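Local coordinates for protein translation initiation factor eIF2B subunit epsilon (Schizosaccharomyces pombe, PDB 5B04) that serves as a subunit of the eIF2B complex, which catalyses exchange of GDP for GTP on the gamma subunit of initiation factor eIF2, at residues 138-143 against 223-228; 151-156 against 260-265. One frame throughout, in Å; residues are numbered along the deposited sequence.

Interactions 1 and 2 lie side by side in the nucleotidyltransferase-like domain, their centres about 8 Å apart. Strand 153-161, central to interaction 2, runs between strand 260-266 and the antiparallel strand 212-226, which supplies the strand side of interaction 1; helix 137-147 precedes it in the chain and packs on the same sheet. T156 joins the two contacts: its backbone N lies 2.8 Å from I225 O, a probable hydrogen bond between strands, and its OG1 lies 2.8 Å from H143 ND1, a probable bond to the helix. V139 CG2 also packs 3.5 Å from H264 NE2. Both contacts belong to the domain's buried framework, with T156 shared between them.

Interaction 1 (138-143 against 223-228); sequences EVLKEH and IDICSN
H143 lays the face of its imidazole over I225, a CH-pi contact between helix 138-143 and strand 223-226. I225 CG2 sits 3.6 Å from the ring centroid and only 9° off the ring normal, so the methyl meets the middle of the ring and not its rim. CG of H143 is anti to the backbone N (chi1 174°), on the side of the helix that faces the strand, and the imidazole and the isoleucine side chain overlap running in opposite senses. Apolar packing adds L140, whose CD2 reaches the same methyl, I225 CG2, at 3.7 Å, its side chain set roughly perpendicular to that of I225. No hydrogen bond spans the segments, and the ring's polar atoms are held from outside them: ND1 by T156 OG1 and NE2, weakly, by D122. The bond to T156 is the firmer and, with the weak one, would limit the ring's rotation while the methyl lies over its face. All the touching residues are buried, the helix packing on the mixed sheet of the alpha/beta domain; the axes approach to 9.9 Å at 39°. On either side of strand 223-226 run strands 123-127 and 153-161, bonded through C226 and I225 respectively, and L136 and I124 also pack against I225.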
# COMPACT_ATOMS: atom_id res chain seq x y z
N GLU I 138 12.43 -16.89 -44.25
CA GLU I 138 13.81 -16.98 -43.76
C GLU I 138 14.50 -18.24 -44.25
O GLU I 138 15.72 -18.25 -44.44
CB GLU I 138 13.84 -16.93 -42.23
CG GLU I 138 13.92 -15.53 -41.65
CD GLU I 138 12.74 -14.65 -42.04
OE1 GLU I 138 11.65 -15.20 -42.30
OE2 GLU I 138 12.91 -13.42 -42.08
N VAL I 139 13.73 -19.31 -44.45
CA VAL I 139 14.27 -20.55 -44.98
C VAL I 139 14.75 -20.33 -46.41
O VAL I 139 15.73 -20.93 -46.85
CB VAL I 139 13.23 -21.68 -44.96
CG1 VAL I 139 13.89 -23.02 -45.26
CG2 VAL I 139 12.53 -21.73 -43.62
N LEU I 140 14.06 -19.45 -47.13
CA LEU I 140 14.43 -19.10 -48.49
C LEU I 140 15.73 -18.31 -48.52
O LEU I 140 16.61 -18.59 -49.34
CB LEU I 140 13.31 -18.28 -49.15
CG LEU I 140 12.06 -19.06 -49.55
CD1 LEU I 140 10.93 -18.10 -49.86
CD2 LEU I 140 12.34 -19.96 -50.74
N LYS I 141 15.87 -17.34 -47.62
CA LYS I 141 17.06 -16.51 -47.56
C LYS I 141 18.32 -17.33 -47.33
O LYS I 141 19.37 -17.07 -47.93
CB LYS I 141 16.92 -15.45 -46.46
CG LYS I 141 15.63 -14.67 -46.54
CD LYS I 141 15.75 -13.28 -45.94
CE LYS I 141 14.44 -12.53 -46.10
NZ LYS I 141 14.44 -11.19 -45.47
N GLU I 142 18.22 -18.33 -46.45
CA GLU I 142 19.33 -19.24 -46.20
C GLU I 142 19.63 -20.06 -47.45
O GLU I 142 20.78 -20.38 -47.74
CB GLU I 142 19.02 -20.16 -45.02
CG GLU I 142 18.70 -19.44 -43.73
CD GLU I 142 18.45 -20.39 -42.58
OE1 GLU I 142 18.34 -21.61 -42.83
OE2 GLU I 142 18.36 -19.92 -41.42
N HIS I 143 18.57 -20.40 -48.18
CA HIS I 143 18.70 -21.19 -49.40
C HIS I 143 19.37 -20.39 -50.51
O HIS I 143 20.20 -20.92 -51.25
CB HIS I 143 17.32 -21.67 -49.86
CG HIS I 143 17.33 -22.37 -51.18
ND1 HIS I 143 17.63 -23.71 -51.31
CD2 HIS I 143 17.07 -21.92 -52.44
CE1 HIS I 143 17.56 -24.05 -52.59
NE2 HIS I 143 17.22 -22.99 -53.29
N ILE I 223 8.47 -30.81 -47.50
CA ILE I 223 8.32 -29.48 -48.09
C ILE I 223 9.70 -29.03 -48.54
O ILE I 223 10.57 -28.75 -47.72
CB ILE I 223 7.73 -28.47 -47.10
CG1 ILE I 223 6.33 -28.89 -46.67
CG2 ILE I 223 7.70 -27.07 -47.71
CD1 ILE I 223 5.64 -27.90 -45.75
N ASP I 224 9.91 -28.97 -49.85
CA ASP I 224 11.26 -28.80 -50.38
C ASP I 224 11.45 -27.53 -51.19
O ASP I 224 10.65 -27.21 -52.07
CB ASP I 224 11.63 -30.02 -51.22
CG ASP I 224 11.70 -31.29 -50.41
OD1 ASP I 224 12.21 -31.24 -49.27
OD2 ASP I 224 11.23 -32.34 -50.90
N ILE I 225 12.52 -26.81 -50.88
CA ILE I 225 12.94 -25.65 -51.66
C ILE I 225 13.91 -26.11 -52.74
O ILE I 225 14.97 -26.65 -52.43
CB ILE I 225 13.63 -24.58 -50.79
CG1 ILE I 225 12.84 -24.36 -49.49
CG2 ILE I 225 13.80 -23.29 -51.57
CD1 ILE I 225 11.47 -23.76 -49.70
N CYS I 226 13.56 -25.90 -54.01
CA CYS I 226 14.36 -26.42 -55.11
C CYS I 226 14.94 -25.31 -55.98
O CYS I 226 14.39 -24.21 -56.05
CB CYS I 226 13.53 -27.37 -55.97
SG CYS I 226 13.10 -28.92 -55.15
N SER I 227 16.05 -25.60 -56.64
CA SER I 227 16.73 -24.64 -57.50
C SER I 227 16.26 -24.74 -58.95
O SER I 227 15.37 -25.53 -59.27
CB SER I 227 18.24 -24.84 -57.44
OG SER I 227 18.60 -26.17 -57.77
N ASN I 228 16.85 -23.92 -59.82
CA ASN I 228 16.53 -23.93 -61.24
C ASN I 228 16.85 -25.27 -61.91
O ASN I 228 16.16 -25.69 -62.83
CB ASN I 228 17.29 -22.82 -61.97
CG ASN I 228 16.53 -21.50 -61.97
OD1 ASN I 228 15.32 -21.47 -62.17
ND2 ASN I 228 17.25 -20.41 -61.75

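Interaction 2 (151-156 against 260-265); sequences KNAIMT and KIHCHV
Three backbone hydrogen bonds tie N152 and strand 153-156 to the parallel strand 260-265, in the mixed sheet of the nucleotidyltransferase-like (GT-A-type) domain. K260 takes part in two: its N donates to N152 O at 2.7 Å, and its O accepts from I154 N at 3.0 Å. H262 N then donates to M155 O at 2.9 Å, the donor standing nearly along the C=O axis. Between A153, paired with K260, and T156, paired with H262, one strand has two residues and the other has I261 alone: a beta bulge. I154, with a helix-like backbone (-87°/-49°), is where the strand kinks, and its carbonyl O accepts from S227 OG instead. A153, T156, K260 and H262 point to one face of the sheet. There, A153 CB meets the edge of the H262 ring at CD2, 4.0 Å away, and T156 CG2 touches H264 CB; H264 ND1 hydrogen-bonds E142 OE1 of helix 137-147, and T156 OG1, besides its bond to H143, also bonds R146. On the other face M155 and I261 run alongside each other in the same sense, under helix 243-252. The M155 chain bends at chi3 (84°), and I261 CD1 lies 3.5 Å from both M155 CB and the terminal M155 CE.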
# COMPACT_ATOMS: atom_id res chain seq x y z
N LYS I 151 26.50 -23.00 -56.70
CA LYS I 151 25.37 -23.29 -57.57
C LYS I 151 25.05 -24.79 -57.60
O LYS I 151 24.08 -25.21 -58.22
CB LYS I 151 25.65 -22.79 -58.99
CG LYS I 151 26.10 -21.34 -59.06
CD LYS I 151 25.01 -20.39 -58.57
CE LYS I 151 25.51 -18.96 -58.53
NZ LYS I 151 24.46 -18.01 -58.05
N ASN I 152 25.87 -25.58 -56.91
CA ASN I 152 25.66 -27.02 -56.83
C ASN I 152 24.80 -27.40 -55.63
O ASN I 152 24.49 -28.57 -55.42
CB ASN I 152 27.00 -27.75 -56.78
CG ASN I 152 27.77 -27.65 -58.08
OD1 ASN I 152 27.19 -27.65 -59.16
ND2 ASN I 152 29.09 -27.54 -57.98
N ALA I 153 24.42 -26.40 -54.84
CA ALA I 153 23.44 -26.60 -53.78
C ALA I 153 22.05 -26.61 -54.39
O ALA I 153 21.49 -25.56 -54.70
CB ALA I 153 23.56 -25.51 -52.72
N ILE I 154 21.49 -27.80 -54.56
CA ILE I 154 20.28 -27.97 -55.36
C ILE I 154 18.98 -27.76 -54.59
O ILE I 154 18.11 -27.02 -55.04
CB ILE I 154 20.26 -29.37 -56.00
CG1 ILE I 154 21.46 -29.53 -56.93
CG2 ILE I 154 18.98 -29.60 -56.77
CD1 ILE I 154 21.59 -28.41 -57.93
N MET I 155 18.85 -28.41 -53.44
CA MET I 155 17.57 -28.37 -52.72
C MET I 155 17.73 -28.27 -51.20
O MET I 155 18.63 -28.88 -50.62
CB MET I 155 16.75 -29.62 -53.09
CG MET I 155 15.51 -29.85 -52.24
SD MET I 155 14.55 -31.27 -52.80
CE MET I 155 15.39 -32.63 -52.00
N THR I 156 16.86 -27.49 -50.58
CA THR I 156 16.81 -27.38 -49.13
C THR I 156 15.57 -28.09 -48.59
O THR I 156 14.44 -27.74 -48.92
CB THR I 156 16.78 -25.91 -48.67
OG1 THR I 156 18.03 -25.28 -48.99
CG2 THR I 156 16.55 -25.82 -47.17
N LYS I 260 24.83 -30.74 -53.91
CA LYS I 260 24.76 -30.59 -52.48
C LYS I 260 23.32 -30.52 -52.06
O LYS I 260 22.55 -29.81 -52.66
CB LYS I 260 25.45 -29.31 -52.06
CG LYS I 260 26.92 -29.47 -51.74
CD LYS I 260 27.60 -28.12 -51.67
CE LYS I 260 29.10 -28.26 -51.73
NZ LYS I 260 29.48 -29.20 -52.81
N ILE I 261 22.97 -31.26 -51.03
CA ILE I 261 21.61 -31.27 -50.52
C ILE I 261 21.62 -30.71 -49.10
O ILE I 261 22.59 -30.92 -48.36
CB ILE I 261 21.00 -32.70 -50.57
CG1 ILE I 261 19.48 -32.64 -50.45
CG2 ILE I 261 21.61 -33.60 -49.52
CD1 ILE I 261 18.84 -31.94 -51.60
N HIS I 262 20.58 -29.99 -48.72
CA HIS I 262 20.58 -29.29 -47.44
C HIS I 262 19.30 -29.47 -46.63
O HIS I 262 18.23 -29.75 -47.18
CB HIS I 262 20.83 -27.79 -47.66
CG HIS I 262 22.26 -27.46 -47.95
ND1 HIS I 262 23.22 -27.36 -46.97
CD2 HIS I 262 22.90 -27.21 -49.12
CE1 HIS I 262 24.38 -27.06 -47.51
NE2 HIS I 262 24.22 -26.96 -48.82
N CYS I 263 19.42 -29.29 -45.32
CA CYS I 263 18.29 -29.40 -44.41
C CYS I 263 18.07 -28.10 -43.64
O CYS I 263 19.03 -27.43 -43.25
CB CYS I 263 18.50 -30.54 -43.42
SG CYS I 263 18.20 -32.19 -44.08
N HIS I 264 16.81 -27.76 -43.42
CA HIS I 264 16.46 -26.69 -42.50
C HIS I 264 15.58 -27.25 -41.39
O HIS I 264 14.43 -27.63 -41.63
CB HIS I 264 15.74 -25.55 -43.21
CG HIS I 264 15.28 -24.46 -42.29
ND1 HIS I 264 16.02 -23.32 -42.05
CD2 HIS I 264 14.16 -24.34 -41.54
CE1 HIS I 264 15.38 -22.55 -41.20
NE2 HIS I 264 14.25 -23.14 -40.87
N VAL I 265 16.12 -27.29 -40.18
CA VAL I 265 15.38 -27.82 -39.04
C VAL I 265 14.57 -26.72 -38.35
O VAL I 265 15.13 -25.87 -37.67
CB VAL I 265 16.31 -28.48 -38.01
CG1 VAL I 265 15.52 -28.98 -36.82
CG2 VAL I 265 17.08 -29.62 -38.66